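Local coordinates for protein phosphotriesterase, putative (PDB 4J35) that probably hydrolyses lactones with a pair of divalent metal ions, and is here engineered for organophosphate hydrolysis from a weak promiscuous activity, at residues H21-F26 with A67-C72; S265-L270 with W287-I292; R164-T169 with L193-A198; S118-M123 with Q156-A161. The protein carries 7 engineered substitutions. All coordinates share one frame; numbering follows the deposited sequence.

The four contacts sample one TIM-barrel fold from its metal centre to its outer helices. Contact 1 holds two of the cobalt ligands, its centre about 8 Å from that of the chain. Contact 2 adjoins it, with centres about 11 Å apart: strands 17-26 and 266-269 are neighbours in one sheet, and Glu-22 OE1 meets Ser-265 OG at 2.7 Å. Contacts 3 and 4 lie about 30 Å from contact 2 between centres, on the opposite side of the chain's centre. They share helix 153-169, and Tyr-121 OH reaches Glu-168 OE2 at 2.6 Å. Contact 4 also touches contact 1, where Met-123 SD packs 3.6 Å from Asn-70 ND2.

Contact 1 of 4, residues H21-F26 with A67-C72; sequences HEHVIF and ATPNNC. Engineered in segment 67-72: Asn-71 (natural residue Asp). With CO (cobalt (II) ion), chain C.
The backbones of Glu-22 and Ala-67 are joined by a single hydrogen bond, Ala-67 N to Glu-22 O at 3.0 Å, which ties strand 17-26 to the loop leaving strand 61-66. Around it the side chains build one wall of a metal site. His-21 NE2 binds the cobalt ion at 2.1 Å, and Ala-67 CB sits over the centre of the His-21 imidazole, 3.5 Å from the ring centroid, a CH-pi contact on one face. His-23 binds the same ion through NE2 at 2.0 Å, while its ND1 donates to Thr-68 OG1 at 2.8 Å, in the ring plane and almost perfectly straight at 179°. With both nitrogens engaged, the rotation of this ring is fixed. Thr-68 OG1 also bonds Asp-66 OD1, making a second shell behind the ligand. This is the His-X-His pair on the first strand of the amidohydrolase TIM barrel; the modified lysine at position 143, whose NZ is hydrogen-bonded to Ala-67 O, and Asp-264 complete the ligands of this cobalt ion. Farther along, Phe-26 has CG anti to its backbone N (chi1 -169°), which carries the ring to the side of His-23 and Cys-72: Phe-26 CD2 lies 3.4 Å above the His-23 ring plane, toward the rim. Cys-72 CB comes within 3.8 Å of Phe-26 CE2, and Cys-72 SG stands obliquely 5.0 Å from the Phe-26 ring centroid, a sulfur-aromatic contact.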
# COMPACT_ATOMS: atom_id res chain seq x y z
N HIS A 21 3.07 -2.76 0.88
CA HIS A 21 2.70 -1.37 0.73
C HIS A 21 3.96 -0.51 0.77
O HIS A 21 4.43 -0.19 1.85
CB HIS A 21 1.78 -0.86 1.83
CG HIS A 21 1.20 0.49 1.57
ND1 HIS A 21 -0.17 0.75 1.61
CD2 HIS A 21 1.78 1.68 1.28
CE1 HIS A 21 -0.38 2.02 1.34
NE2 HIS A 21 0.80 2.62 1.20
N GLU A 22 4.38 -0.10 -0.42
CA GLU A 22 5.58 0.75 -0.58
C GLU A 22 5.37 1.65 -1.79
O GLU A 22 4.45 1.45 -2.56
CB GLU A 22 6.81 -0.15 -0.82
CG GLU A 22 7.08 -1.28 0.18
CD GLU A 22 7.49 -0.80 1.57
OE1 GLU A 22 8.06 0.34 1.64
OE2 GLU A 22 7.26 -1.57 2.56
N HIS A 23 6.26 2.62 -1.99
CA HIS A 23 6.16 3.57 -3.09
C HIS A 23 7.55 3.67 -3.76
O HIS A 23 8.44 4.30 -3.22
CB HIS A 23 5.66 4.94 -2.55
CG HIS A 23 4.25 4.88 -1.99
ND1 HIS A 23 3.16 4.77 -2.82
CD2 HIS A 23 3.76 4.84 -0.72
CE1 HIS A 23 2.06 4.70 -2.10
NE2 HIS A 23 2.39 4.69 -0.82
N VAL A 24 7.73 3.02 -4.93
CA VAL A 24 9.03 3.12 -5.65
C VAL A 24 9.30 4.60 -6.00
O VAL A 24 10.37 5.13 -5.69
CB VAL A 24 9.06 2.22 -6.91
CG1 VAL A 24 10.40 2.36 -7.66
CG2 VAL A 24 8.82 0.74 -6.54
N ILE A 25 8.35 5.26 -6.65
CA ILE A 25 8.36 6.72 -6.74
C ILE A 25 7.05 7.30 -6.22
O ILE A 25 6.03 6.61 -6.16
CB ILE A 25 8.62 7.22 -8.17
CG1 ILE A 25 7.45 6.85 -9.08
CG2 ILE A 25 9.93 6.68 -8.69
CD1 ILE A 25 7.69 7.22 -10.55
N PHE A 26 7.09 8.54 -5.77
CA PHE A 26 5.91 9.15 -5.22
C PHE A 26 5.97 10.66 -5.31
O PHE A 26 7.01 11.26 -4.97
CB PHE A 26 5.77 8.76 -3.75
CG PHE A 26 4.44 9.14 -3.15
CD1 PHE A 26 4.26 10.38 -2.58
CD2 PHE A 26 3.39 8.24 -3.14
CE1 PHE A 26 3.03 10.73 -2.02
CE2 PHE A 26 2.16 8.59 -2.59
CZ PHE A 26 1.98 9.83 -2.03
N ALA A 67 1.85 0.88 -3.94
CA ALA A 67 0.48 1.33 -3.60
C ALA A 67 0.17 2.72 -4.14
O ALA A 67 -0.81 3.34 -3.76
CB ALA A 67 0.33 1.31 -2.11
N THR A 68 1.01 3.23 -5.02
CA THR A 68 0.88 4.61 -5.47
C THR A 68 -0.38 4.86 -6.29
O THR A 68 -0.59 4.26 -7.35
CB THR A 68 2.06 5.00 -6.34
OG1 THR A 68 3.27 4.67 -5.64
CG2 THR A 68 2.02 6.48 -6.67
N PRO A 69 -1.22 5.78 -5.82
CA PRO A 69 -2.45 6.07 -6.55
C PRO A 69 -2.21 6.76 -7.90
O PRO A 69 -1.11 7.30 -8.13
CB PRO A 69 -3.21 7.02 -5.61
CG PRO A 69 -2.59 6.83 -4.28
CD PRO A 69 -1.16 6.49 -4.53
N ASN A 70 -3.24 6.72 -8.76
CA ASN A 70 -3.17 7.28 -10.10
C ASN A 70 -2.75 8.74 -10.09
O ASN A 70 -2.11 9.18 -11.03
CB ASN A 70 -4.51 7.16 -10.85
CG ASN A 70 -4.94 5.72 -11.09
OD1 ASN A 70 -4.40 4.77 -10.50
ND2 ASN A 70 -5.94 5.54 -11.95
N ASN A 71 -3.12 9.49 -9.05
CA ASN A 71 -2.86 10.93 -9.03
C ASN A 71 -1.66 11.32 -8.17
O ASN A 71 -1.47 12.49 -7.84
CB ASN A 71 -4.13 11.71 -8.59
CG ASN A 71 -4.68 11.24 -7.22
OD1 ASN A 71 -4.46 10.10 -6.79
ND2 ASN A 71 -5.45 12.10 -6.57
N CYS A 72 -0.83 10.34 -7.78
CA CYS A 72 0.33 10.61 -6.96
C CYS A 72 1.58 10.14 -7.65
O CYS A 72 2.52 9.68 -7.00
CB CYS A 72 0.24 9.92 -5.60
SG CYS A 72 -1.20 10.47 -4.61
CO CO C . 1.26 4.67 0.79

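Contact 2 of 4, residues S265-L270 with W287-I292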
# COMPACT_ATOMS: atom_id res chain seq x y z
N SER A 265 7.35 3.28 2.47
CA SER A 265 8.56 4.08 2.18
C SER A 265 8.46 4.69 0.79
O SER A 265 7.70 4.22 -0.06
CB SER A 265 9.79 3.18 2.33
OG SER A 265 9.91 2.21 1.30
N ILE A 266 9.22 5.75 0.54
CA ILE A 266 9.22 6.35 -0.79
C ILE A 266 10.67 6.24 -1.27
O ILE A 266 11.56 6.81 -0.64
CB ILE A 266 8.80 7.83 -0.73
CG1 ILE A 266 7.29 7.95 -0.44
CG2 ILE A 266 9.18 8.55 -2.01
CD1 ILE A 266 6.93 9.40 -0.04
N TRP A 267 10.94 5.49 -2.33
CA TRP A 267 12.34 5.28 -2.71
C TRP A 267 12.90 6.42 -3.50
O TRP A 267 14.12 6.63 -3.53
CB TRP A 267 12.54 4.02 -3.52
CG TRP A 267 11.91 2.80 -2.90
CD1 TRP A 267 11.25 2.70 -1.70
CD2 TRP A 267 11.88 1.51 -3.49
NE1 TRP A 267 10.80 1.40 -1.52
CE2 TRP A 267 11.17 0.66 -2.61
CE3 TRP A 267 12.39 0.98 -4.69
CZ2 TRP A 267 10.96 -0.69 -2.88
CZ3 TRP A 267 12.17 -0.36 -4.96
CH2 TRP A 267 11.46 -1.18 -4.06
N HIS A 268 12.03 7.15 -4.18
CA HIS A 268 12.48 8.33 -4.93
C HIS A 268 11.37 9.34 -4.98
O HIS A 268 10.28 9.05 -5.41
CB HIS A 268 12.85 7.95 -6.35
CG HIS A 268 13.23 9.11 -7.21
ND1 HIS A 268 14.52 9.58 -7.28
CD2 HIS A 268 12.50 9.89 -8.03
CE1 HIS A 268 14.57 10.60 -8.12
NE2 HIS A 268 13.35 10.81 -8.60
N TRP A 269 11.64 10.54 -4.51
CA TRP A 269 10.59 11.53 -4.40
C TRP A 269 10.45 12.38 -5.68
O TRP A 269 11.45 12.80 -6.29
CB TRP A 269 10.90 12.34 -3.15
CG TRP A 269 10.35 13.69 -3.01
CD1 TRP A 269 10.92 14.87 -3.46
CD2 TRP A 269 9.19 14.05 -2.28
NE1 TRP A 269 10.14 15.94 -3.09
CE2 TRP A 269 9.07 15.47 -2.36
CE3 TRP A 269 8.21 13.32 -1.58
CZ2 TRP A 269 8.01 16.16 -1.77
CZ3 TRP A 269 7.16 14.01 -1.00
CH2 TRP A 269 7.07 15.42 -1.10
N LEU A 270 9.22 12.62 -6.11
CA LEU A 270 8.96 13.46 -7.29
C LEU A 270 8.81 14.93 -6.91
O LEU A 270 8.31 15.27 -5.84
CB LEU A 270 7.72 12.96 -8.06
CG LEU A 270 7.81 11.48 -8.44
CD1 LEU A 270 6.48 10.99 -9.03
CD2 LEU A 270 8.96 11.22 -9.42
N TRP A 287 12.71 4.96 8.27
CA TRP A 287 11.62 4.91 7.31
C TRP A 287 12.16 4.62 5.92
O TRP A 287 12.24 5.53 5.07
CB TRP A 287 10.84 6.22 7.33
CG TRP A 287 9.61 6.22 6.52
CD1 TRP A 287 8.66 5.21 6.42
CD2 TRP A 287 9.13 7.29 5.70
NE1 TRP A 287 7.66 5.60 5.58
CE2 TRP A 287 7.93 6.87 5.11
CE3 TRP A 287 9.63 8.57 5.39
CZ2 TRP A 287 7.20 7.69 4.25
CZ3 TRP A 287 8.91 9.38 4.51
CH2 TRP A 287 7.70 8.93 3.97
N HIS A 288 12.53 3.35 5.71
CA HIS A 288 13.09 2.89 4.45
C HIS A 288 12.92 1.40 4.37
O HIS A 288 12.73 0.74 5.38
CB HIS A 288 14.60 3.26 4.40
CG HIS A 288 15.41 2.56 5.45
ND1 HIS A 288 15.86 1.27 5.30
CD2 HIS A 288 15.82 2.96 6.67
CE1 HIS A 288 16.53 0.92 6.38
NE2 HIS A 288 16.51 1.92 7.23
N PRO A 289 12.95 0.85 3.17
CA PRO A 289 12.41 -0.52 3.05
C PRO A 289 13.26 -1.69 3.55
O PRO A 289 12.88 -2.84 3.38
CB PRO A 289 12.18 -0.66 1.55
CG PRO A 289 13.14 0.31 0.94
CD PRO A 289 13.14 1.48 1.86
N LEU A 290 14.42 -1.43 4.15
CA LEU A 290 15.23 -2.50 4.70
C LEU A 290 15.02 -2.68 6.21
O LEU A 290 15.61 -3.57 6.83
CB LEU A 290 16.75 -2.15 4.45
CG LEU A 290 17.02 -1.67 3.03
CD1 LEU A 290 18.53 -1.27 2.87
CD2 LEU A 290 16.70 -2.72 2.02
N HIS A 291 14.29 -1.75 6.81
CA HIS A 291 14.08 -1.69 8.25
C HIS A 291 13.36 -2.94 8.79
O HIS A 291 13.72 -3.47 9.84
CB HIS A 291 13.32 -0.41 8.56
CG HIS A 291 12.86 -0.27 9.98
ND1 HIS A 291 13.67 -0.50 11.06
CD2 HIS A 291 11.67 0.12 10.48
CE1 HIS A 291 13.00 -0.26 12.17
NE2 HIS A 291 11.78 0.11 11.85
N ILE A 292 12.43 -3.51 8.03
CA ILE A 292 11.63 -4.58 8.60
C ILE A 292 12.54 -5.82 8.67
O ILE A 292 12.69 -6.44 9.71
CB ILE A 292 10.36 -4.87 7.81
CG1 ILE A 292 9.30 -3.88 8.29
CG2 ILE A 292 9.93 -6.31 8.04
CD1 ILE A 292 8.04 -3.83 7.39
O HOH W 1 10.62 6.89 2.84
O HOH W 2 12.92 5.17 1.69
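Two polar groups hold Ser-265 OG: Glu-22 OE1 through a hydrogen bond and Trp-267 NE1 through a weak one of 3.1 Å, bent to 127°; Pro-289 CD packs against it at 3.4 Å. The weak bond lies in the indole plane, at the ring edge. Pro-289 CG comes to the same nitrogen obliquely, 3.6 Å from Trp-267 NE1 and well out of the indole plane. An alanine in place of Trp-267 would probably leave Pro-289 CG without its indole neighbour and Ser-265 OG with one donor fewer. Trp-287 NE1 lies 3.8 Å from Ser-265 CA, and Trp-287 CH2 makes apolar contact with Ile-266 CD1 at 4.1 Å. No direct hydrogen bond crosses between the segments; water does the bridging. One water accepts from Ile-266 N at 2.9 Å and donates to Trp-287 O at 3.1 Å, and a second links Ile-266 O to Trp-287 O, the latter bond weak. Beyond Pro-289, Leu-290 N is capped by His-288 ND1 just before helix 291-303. The segments lie on the long connection from barrel strand 259-261, past Asp-264, to helix 291-303, which includes strand 266-269; in the phosphotriesterase family this connection borders the active site.

Contact 3 of 4, residues R164-T169 with L193-A198; sequences RVQRET and LGADPA
This is a partly buried helix-to-loop contact at the periphery of the barrel, in which the last turns of helix 153-169, through Gln-166 and Arg-167, meet the loop from helix 183-192 to strand 200-202. Its one direct hydrogen bond runs from Asp-196 N to Gln-166 OE1, 3.1 Å long and fairly straight at 163°, with the donor well above the amide plane (60° out of it). A bend at chi2 (-61°) turns CD of Gln-166 aside from an extended chain. The other end of the amide is used as well: Gln-166 NE2 donates to Val-171 O and to a water at 3.3 Å, which in turn donates to Asp-196 OD2 at 3.0 Å. A leucine in place of Gln-166 would probably leave Asp-196 N and Val-171 O without these partners. Asp-196 holds its own loop in shape, with OD1 accepting from Ala-198 N at 3.0 Å in an Asx turn. Arg-167 lies against the backbone, CD 3.6 Å from Leu-193 O and NH1 3.6 Å from Gly-194 O. Gly-194, with positive phi, is the C-prime residue of the Schellman motif that ends helix 183-192, and a CB there would crowd Arg-167 NH1. Leu-193 rests on Arg-160 and Ala-163 of helix 153-169, whose Val-165 packs on Tyr-121 and Met-124 of helix 116-129.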
# COMPACT_ATOMS: atom_id res chain seq x y z
N ARG A 164 -17.25 -3.69 -6.77
CA ARG A 164 -17.75 -4.28 -7.99
C ARG A 164 -16.65 -4.93 -8.82
O ARG A 164 -16.78 -6.05 -9.29
CB ARG A 164 -18.45 -3.19 -8.79
CG ARG A 164 -18.99 -3.64 -10.09
CD ARG A 164 -19.80 -2.50 -10.66
NE ARG A 164 -20.53 -2.87 -11.86
CZ ARG A 164 -20.98 -1.99 -12.75
NH1 ARG A 164 -20.74 -0.67 -12.59
NH2 ARG A 164 -21.65 -2.43 -13.82
N VAL A 165 -15.54 -4.23 -9.00
CA VAL A 165 -14.43 -4.84 -9.72
C VAL A 165 -13.92 -6.07 -8.96
O VAL A 165 -13.54 -7.06 -9.58
CB VAL A 165 -13.23 -3.83 -9.94
CG1 VAL A 165 -12.14 -4.54 -10.69
CG2 VAL A 165 -13.71 -2.63 -10.70
N GLN A 166 -13.93 -6.01 -7.63
CA GLN A 166 -13.45 -7.12 -6.80
C GLN A 166 -14.35 -8.36 -7.02
O GLN A 166 -13.87 -9.50 -7.13
CB GLN A 166 -13.44 -6.72 -5.32
CG GLN A 166 -12.43 -7.46 -4.42
CD GLN A 166 -12.67 -8.93 -4.36
OE1 GLN A 166 -13.80 -9.39 -4.09
NE2 GLN A 166 -11.62 -9.70 -4.66
N ARG A 167 -15.65 -8.13 -7.09
CA ARG A 167 -16.57 -9.24 -7.28
C ARG A 167 -16.36 -9.91 -8.64
O ARG A 167 -16.42 -11.13 -8.76
CB ARG A 167 -18.02 -8.76 -7.10
CG ARG A 167 -18.34 -8.51 -5.64
CD ARG A 167 -19.72 -7.93 -5.42
NE ARG A 167 -20.76 -8.73 -6.07
CZ ARG A 167 -21.13 -9.96 -5.70
NH1 ARG A 167 -20.54 -10.58 -4.68
NH2 ARG A 167 -22.11 -10.58 -6.36
N GLU A 168 -16.09 -9.11 -9.67
CA GLU A 168 -15.95 -9.60 -11.03
C GLU A 168 -14.61 -10.19 -11.41
O GLU A 168 -14.52 -11.00 -12.33
CB GLU A 168 -16.24 -8.47 -12.00
CG GLU A 168 -17.67 -8.00 -11.93
CD GLU A 168 -17.91 -6.77 -12.77
OE1 GLU A 168 -19.02 -6.21 -12.66
OE2 GLU A 168 -17.00 -6.37 -13.53
N THR A 169 -13.55 -9.79 -10.72
CA THR A 169 -12.21 -10.19 -11.15
C THR A 169 -11.41 -10.89 -10.06
O THR A 169 -10.44 -11.56 -10.35
CB THR A 169 -11.37 -8.97 -11.56
OG1 THR A 169 -11.12 -8.18 -10.40
CG2 THR A 169 -12.12 -8.11 -12.61
N LEU A 193 -20.68 -4.70 0.84
CA LEU A 193 -20.83 -4.58 -0.62
C LEU A 193 -20.45 -5.90 -1.31
O LEU A 193 -20.44 -5.98 -2.54
CB LEU A 193 -19.95 -3.43 -1.18
CG LEU A 193 -20.32 -1.99 -0.78
CD1 LEU A 193 -19.22 -1.00 -1.19
CD2 LEU A 193 -21.67 -1.57 -1.40
N GLY A 194 -20.19 -6.93 -0.51
CA GLY A 194 -19.92 -8.27 -1.02
C GLY A 194 -18.49 -8.52 -1.47
O GLY A 194 -18.20 -9.50 -2.16
N ALA A 195 -17.58 -7.61 -1.14
CA ALA A 195 -16.18 -7.85 -1.48
C ALA A 195 -15.62 -8.97 -0.62
O ALA A 195 -16.04 -9.14 0.54
CB ALA A 195 -15.34 -6.54 -1.33
N ASP A 196 -14.65 -9.72 -1.16
CA ASP A 196 -14.11 -10.92 -0.51
C ASP A 196 -13.16 -10.52 0.60
O ASP A 196 -12.13 -9.92 0.33
CB ASP A 196 -13.38 -11.75 -1.56
CG ASP A 196 -12.87 -13.08 -1.04
OD1 ASP A 196 -12.91 -13.34 0.19
OD2 ASP A 196 -12.40 -13.86 -1.90
N PRO A 197 -13.51 -10.81 1.86
CA PRO A 197 -12.59 -10.32 2.90
C PRO A 197 -11.19 -10.94 2.85
O PRO A 197 -10.25 -10.35 3.39
CB PRO A 197 -13.29 -10.68 4.21
CG PRO A 197 -14.27 -11.81 3.83
CD PRO A 197 -14.67 -11.54 2.42
N ALA A 198 -11.05 -12.07 2.19
CA ALA A 198 -9.74 -12.73 2.11
C ALA A 198 -8.85 -12.05 1.06
O ALA A 198 -7.70 -12.46 0.85
CB ALA A 198 -9.91 -14.21 1.78
O HOH W 3 -11.91 -12.94 -4.75

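Contact 4 of 4, residues S118-M123 with Q156-A161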
# COMPACT_ATOMS: atom_id res chain seq x y z
N SER A 118 -19.80 4.71 -11.92
CA SER A 118 -19.62 3.86 -13.08
C SER A 118 -18.38 4.24 -13.89
O SER A 118 -17.72 3.37 -14.45
CB SER A 118 -20.87 3.89 -13.96
OG SER A 118 -21.94 3.24 -13.28
N GLU A 119 -18.05 5.53 -13.95
CA GLU A 119 -16.83 5.94 -14.64
C GLU A 119 -15.60 5.44 -13.94
O GLU A 119 -14.64 4.99 -14.58
CB GLU A 119 -16.77 7.47 -14.79
CG GLU A 119 -17.84 7.97 -15.78
CD GLU A 119 -17.93 9.49 -15.82
OE1 GLU A 119 -17.37 10.13 -14.92
OE2 GLU A 119 -18.57 10.03 -16.75
N ILE A 120 -15.62 5.51 -12.61
CA ILE A 120 -14.51 5.01 -11.81
C ILE A 120 -14.41 3.51 -11.95
O ILE A 120 -13.34 2.96 -12.12
CB ILE A 120 -14.71 5.40 -10.33
CG1 ILE A 120 -14.69 6.92 -10.21
CG2 ILE A 120 -13.63 4.73 -9.45
CD1 ILE A 120 -15.18 7.45 -8.89
N TYR A 121 -15.55 2.83 -11.90
CA TYR A 121 -15.56 1.41 -12.07
C TYR A 121 -14.89 1.03 -13.40
O TYR A 121 -14.11 0.07 -13.44
CB TYR A 121 -17.01 0.91 -12.03
CG TYR A 121 -17.20 -0.42 -12.70
CD1 TYR A 121 -16.84 -1.60 -12.06
CD2 TYR A 121 -17.72 -0.49 -13.98
CE1 TYR A 121 -17.01 -2.84 -12.69
CE2 TYR A 121 -17.89 -1.71 -14.62
CZ TYR A 121 -17.53 -2.87 -13.97
OH TYR A 121 -17.71 -4.08 -14.62
N GLU A 122 -15.21 1.76 -14.47
CA GLU A 122 -14.68 1.42 -15.80
C GLU A 122 -13.17 1.59 -15.84
O GLU A 122 -12.45 0.77 -16.43
CB GLU A 122 -15.28 2.29 -16.89
CG GLU A 122 -16.74 2.05 -17.15
CD GLU A 122 -17.03 0.66 -17.73
OE1 GLU A 122 -16.10 -0.01 -18.25
OE2 GLU A 122 -18.20 0.23 -17.66
N MET A 123 -12.69 2.65 -15.22
CA MET A 123 -11.23 2.86 -15.13
C MET A 123 -10.58 1.72 -14.37
O MET A 123 -9.56 1.13 -14.79
CB MET A 123 -10.95 4.21 -14.45
CG MET A 123 -9.48 4.40 -14.06
SD MET A 123 -9.29 5.92 -13.09
CE MET A 123 -9.67 5.23 -11.47
N GLN A 156 -16.73 7.33 -1.12
CA GLN A 156 -17.52 6.11 -1.22
C GLN A 156 -17.77 5.71 -2.67
O GLN A 156 -17.99 4.54 -2.97
CB GLN A 156 -18.81 6.23 -0.43
CG GLN A 156 -18.54 6.23 1.06
CD GLN A 156 -19.81 6.05 1.85
OE1 GLN A 156 -20.62 5.18 1.53
NE2 GLN A 156 -19.99 6.87 2.88
N LEU A 157 -17.70 6.67 -3.57
CA LEU A 157 -17.83 6.36 -4.98
C LEU A 157 -16.82 5.29 -5.32
O LEU A 157 -17.13 4.35 -6.04
CB LEU A 157 -17.57 7.61 -5.83
CG LEU A 157 -18.56 8.77 -5.59
CD1 LEU A 157 -18.01 10.04 -6.19
CD2 LEU A 157 -19.90 8.46 -6.17
N PHE A 158 -15.58 5.49 -4.84
CA PHE A 158 -14.47 4.61 -5.15
C PHE A 158 -14.63 3.27 -4.44
O PHE A 158 -14.36 2.24 -5.03
CB PHE A 158 -13.13 5.27 -4.78
CG PHE A 158 -12.85 6.56 -5.58
CD1 PHE A 158 -13.38 7.78 -5.18
CD2 PHE A 158 -12.04 6.53 -6.72
CE1 PHE A 158 -13.12 8.96 -5.93
CE2 PHE A 158 -11.82 7.70 -7.47
CZ PHE A 158 -12.35 8.91 -7.06
N PHE A 159 -15.08 3.28 -3.19
CA PHE A 159 -15.34 2.02 -2.48
C PHE A 159 -16.36 1.18 -3.24
O PHE A 159 -16.18 -0.04 -3.37
CB PHE A 159 -15.78 2.26 -1.02
CG PHE A 159 -14.64 2.54 -0.06
CD1 PHE A 159 -13.88 3.70 -0.18
CD2 PHE A 159 -14.33 1.65 0.96
CE1 PHE A 159 -12.83 3.98 0.69
CE2 PHE A 159 -13.27 1.91 1.84
CZ PHE A 159 -12.52 3.07 1.71
N ARG A 160 -17.42 1.80 -3.75
CA ARG A 160 -18.45 0.99 -4.41
C ARG A 160 -17.96 0.51 -5.77
O ARG A 160 -18.21 -0.61 -6.15
CB ARG A 160 -19.81 1.76 -4.55
CG ARG A 160 -20.45 2.11 -3.19
CD ARG A 160 -21.90 2.63 -3.33
NE ARG A 160 -21.97 3.94 -3.95
CZ ARG A 160 -21.89 5.10 -3.31
NH1 ARG A 160 -21.72 5.14 -2.00
NH2 ARG A 160 -21.99 6.24 -3.99
N ALA A 161 -17.22 1.36 -6.48
CA ALA A 161 -16.65 0.92 -7.76
C ALA A 161 -15.63 -0.22 -7.55
O ALA A 161 -15.61 -1.18 -8.31
CB ALA A 161 -15.99 2.07 -8.47
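Two outer helices of the TIM barrel, 116-129 and 153-169, pack here, the axes of their short segments coming within 8.5 Å at a crossing angle of -51°. The close approach depends on a small residue: Ala-161 CB reaches Tyr-121 N at 3.5 Å, and the CA atoms of Tyr-121 and Ala-161 are 4.5 Å apart. Ile-120 carries most of the remaining side-chain contact. With CD1 anti along its chain (chi2 166°), Ile-120 places that methyl over the centre of the Phe-158 ring, 3.6 Å from the centroid and 12° off the normal, a CH-pi contact. The same methyl touches Leu-157 CB at 3.9 Å. The other branch, CG2, lies 3.6 Å from Phe-158 CD2 and 3.7 Å from Ala-161 CB. The ring of Tyr-121 leads away from segment 156-161, with Ala-161 O at its edge, 4.0 Å from CD1. Its hydroxyl is hydrogen-bonded to Glu-168, and its ring makes a cation-pi contact with Arg-164, both further along helix 153-169. Helix 105-113 closes on the interface through Phe-107 against Ile-120 and Ala-111 against Leu-157, while Phe-159 reaches helix 183-192 and Phe-158 packs on Leu-144, next to the metal-binding lysine.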